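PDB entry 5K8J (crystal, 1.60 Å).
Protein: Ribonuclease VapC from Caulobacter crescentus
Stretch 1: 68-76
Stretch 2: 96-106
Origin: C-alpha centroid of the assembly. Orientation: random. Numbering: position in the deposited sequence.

Stretch 1 68-76: VLDFDGAAA
Stretch 2 96-106: RMIAAQALAHR

Residues 68-76 leave a strand (Val 68, Leu 69), cross a loop and enter a helix at Gly 73; residues 96-104 are helical, and His 105 (-101/15) departs first. The backbones come nearest at Ala 75 and Gln 101, CA to CA 5.0 Å. Of 487 Å² buried, Gln 101 (95), Leu 69 (83) and Phe 71 (80) contribute most. CA-to-CB points toward the other stretch at Leu 69, Ala 75 and Ala 100, sideways at Phe 71, Met 97 and Gln 101, whose ends come nearer. Gln 101 (m, t, chi3 -81°) sends its amide to the strand end and following loop, where NE2 donates weak hydrogen bonds to Leu 69 O (3.0 Å, 126°) and Asp 70 O (3.1 Å, 138°). Gln 101 OE1, both Asp 70 carboxylate oxygens, Asp 72 OD2 and His 105 ND1 are satisfied elsewhere in the structure. Phe 71 (t, chi2 -83°) presents one face to selenomethionine Met 97 (m, t, p), CE 3.6 Å from the ring centroid; Gln 101 CD sits at the edge, 3.7 Å from Phe 71 CD2. Leu 69 (m, t) places CD2 3.6 Å from the His 105 (m, chi2 -91°) ring centroid, over one face. Alanine methyls pack closely: Ala 100 CB lies 3.4 Å from Ala 75 O, Ala 75 CB 3.8 Å from Gln 101 CG. N-cap Asp 72 (p) OD1 accepts from Ala 75 N (3.2 Å). One water donates to Asp 72 OD1 (2.8 Å) and weakly accepts from His 105 NE2 (3.3 Å), bridging the stretches.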

# COMPACT_ATOMS: atom_id res chain seq x y z
N VAL B 68 -10.06 18.93 -7.00
CA VAL B 68 -9.22 18.18 -7.94
C VAL B 68 -8.62 16.95 -7.25
O VAL B 68 -8.07 17.04 -6.13
CB VAL B 68 -8.15 19.10 -8.54
CG1 VAL B 68 -7.16 18.31 -9.35
CG2 VAL B 68 -8.84 20.14 -9.42
N LEU B 69 -8.70 15.82 -7.93
CA LEU B 69 -8.13 14.55 -7.49
C LEU B 69 -6.74 14.39 -8.08
O LEU B 69 -6.60 14.26 -9.30
CB LEU B 69 -8.94 13.35 -7.99
CG LEU B 69 -10.26 13.05 -7.36
CD1 LEU B 69 -10.99 11.99 -8.23
CD2 LEU B 69 -10.03 12.55 -5.95
N ASP B 70 -5.74 14.34 -7.22
CA ASP B 70 -4.39 14.09 -7.70
C ASP B 70 -4.21 12.63 -8.08
O ASP B 70 -4.99 11.77 -7.67
CB ASP B 70 -3.37 14.48 -6.63
CG ASP B 70 -3.27 15.99 -6.43
OD1 ASP B 70 -3.82 16.73 -7.28
OD2 ASP B 70 -2.67 16.43 -5.44
N PHE B 71 -3.21 12.36 -8.94
CA PHE B 71 -2.96 10.99 -9.40
C PHE B 71 -1.83 10.43 -8.56
O PHE B 71 -0.68 10.86 -8.67
CB PHE B 71 -2.65 10.92 -10.90
CG PHE B 71 -2.76 9.52 -11.42
CD1 PHE B 71 -1.69 8.65 -11.29
CD2 PHE B 71 -3.96 9.03 -11.93
CE1 PHE B 71 -1.80 7.34 -11.71
CE2 PHE B 71 -4.08 7.73 -12.33
CZ PHE B 71 -2.99 6.87 -12.23
N ASP B 72 -2.16 9.46 -7.70
CA ASP B 72 -1.28 8.99 -6.64
C ASP B 72 -1.15 7.47 -6.69
O ASP B 72 -1.68 6.81 -7.57
CB ASP B 72 -1.79 9.46 -5.27
CG ASP B 72 -3.24 9.10 -5.01
OD1 ASP B 72 -3.83 8.29 -5.76
OD2 ASP B 72 -3.80 9.64 -4.01
N GLY B 73 -0.41 6.92 -5.72
CA GLY B 73 -0.16 5.49 -5.73
C GLY B 73 -1.43 4.67 -5.72
O GLY B 73 -1.51 3.62 -6.38
N ALA B 74 -2.43 5.11 -4.97
CA ALA B 74 -3.69 4.37 -4.92
C ALA B 74 -4.33 4.29 -6.30
O ALA B 74 -4.88 3.24 -6.68
CB ALA B 74 -4.64 5.00 -3.91
N ALA B 75 -4.30 5.39 -7.06
CA ALA B 75 -4.83 5.36 -8.42
C ALA B 75 -3.99 4.48 -9.33
O ALA B 75 -4.52 3.76 -10.17
CB ALA B 75 -4.90 6.79 -8.97
N ALA B 76 -2.66 4.52 -9.17
CA ALA B 76 -1.82 3.66 -10.00
C ALA B 76 -2.00 2.19 -9.66
O ALA B 76 -1.93 1.34 -10.57
CB ALA B 76 -0.34 4.07 -9.89
N ARG B 96 -8.20 5.13 -18.71
CA ARG B 96 -8.07 4.21 -17.59
C ARG B 96 -7.45 4.85 -16.35
O ARG B 96 -7.77 4.47 -15.21
CB ARG B 96 -7.28 2.99 -18.08
CG ARG B 96 -8.07 2.13 -19.03
CD ARG B 96 -7.17 1.15 -19.74
NE ARG B 96 -7.96 0.19 -20.51
CZ ARG B 96 -7.44 -0.92 -21.03
NH1 ARG B 96 -6.17 -1.17 -20.86
NH2 ARG B 96 -8.20 -1.79 -21.70
N MSE B 97 -6.58 5.86 -16.51
CA MSE B 97 -6.06 6.61 -15.38
C MSE B 97 -7.19 7.34 -14.65
O MSE B 97 -7.25 7.30 -13.43
CB MSE B 97 -4.99 7.61 -15.84
CG MSE B 97 -3.67 6.96 -16.25
SE MSE B 97 -2.40 8.33 -16.87
CE MSE B 97 -1.95 9.05 -15.21
N ILE B 98 -8.04 8.01 -15.42
CA ILE B 98 -9.12 8.75 -14.77
C ILE B 98 -10.12 7.78 -14.13
O ILE B 98 -10.58 7.98 -12.99
CB ILE B 98 -9.78 9.72 -15.76
CG1 ILE B 98 -8.72 10.68 -16.32
CG2 ILE B 98 -10.91 10.48 -15.04
CD1 ILE B 98 -9.22 11.60 -17.38
N ALA B 99 -10.47 6.71 -14.84
CA ALA B 99 -11.33 5.70 -14.25
C ALA B 99 -10.73 5.10 -12.99
O ALA B 99 -11.44 4.82 -12.02
CB ALA B 99 -11.61 4.59 -15.27
N ALA B 100 -9.40 4.90 -12.97
CA ALA B 100 -8.72 4.38 -11.79
C ALA B 100 -8.90 5.31 -10.58
O ALA B 100 -9.02 4.86 -9.44
CB ALA B 100 -7.23 4.20 -12.10
N GLN B 101 -8.91 6.61 -10.82
CA GLN B 101 -9.13 7.54 -9.72
C GLN B 101 -10.55 7.45 -9.20
O GLN B 101 -10.79 7.53 -8.00
CB GLN B 101 -8.85 8.95 -10.20
CG GLN B 101 -7.40 9.16 -10.57
CD GLN B 101 -7.18 10.55 -11.10
OE1 GLN B 101 -7.44 10.80 -12.25
NE2 GLN B 101 -6.68 11.45 -10.25
N ALA B 102 -11.51 7.32 -10.12
CA ALA B 102 -12.89 7.12 -9.71
C ALA B 102 -13.04 5.86 -8.88
O ALA B 102 -13.72 5.85 -7.85
CB ALA B 102 -13.76 7.06 -10.97
N LEU B 103 -12.42 4.76 -9.31
CA LEU B 103 -12.46 3.53 -8.53
C LEU B 103 -11.87 3.73 -7.15
O LEU B 103 -12.45 3.29 -6.15
CB LEU B 103 -11.71 2.42 -9.26
CG LEU B 103 -12.43 1.88 -10.50
CD1 LEU B 103 -11.47 1.22 -11.47
CD2 LEU B 103 -13.45 0.89 -10.08
N ALA B 104 -10.70 4.34 -7.06
CA ALA B 104 -10.06 4.52 -5.76
C ALA B 104 -10.91 5.36 -4.81
O ALA B 104 -10.87 5.15 -3.60
CB ALA B 104 -8.71 5.19 -5.96
N HIS B 105 -11.66 6.32 -5.35
CA HIS B 105 -12.50 7.18 -4.54
C HIS B 105 -13.97 6.79 -4.57
O HIS B 105 -14.82 7.57 -4.10
CB HIS B 105 -12.30 8.63 -4.98
CG HIS B 105 -10.98 9.16 -4.52
ND1 HIS B 105 -10.80 9.79 -3.30
CD2 HIS B 105 -9.75 9.03 -5.06
CE1 HIS B 105 -9.52 10.06 -3.13
NE2 HIS B 105 -8.85 9.59 -4.17
N ARG B 106 -14.29 5.58 -5.03
CA ARG B 106 -15.64 5.02 -4.95
C ARG B 106 -16.64 6.00 -5.55
O ARG B 106 -17.73 6.24 -4.99
CB ARG B 106 -16.00 4.68 -3.50
CG ARG B 106 -15.05 3.69 -2.82
CD ARG B 106 -14.88 2.42 -3.61
NE ARG B 106 -14.28 1.32 -2.83
CZ ARG B 106 -12.99 1.01 -2.78
NH1 ARG B 106 -12.08 1.73 -3.45
NH2 ARG B 106 -12.58 -0.02 -2.04
O HOH W 1 -6.54 7.80 -5.78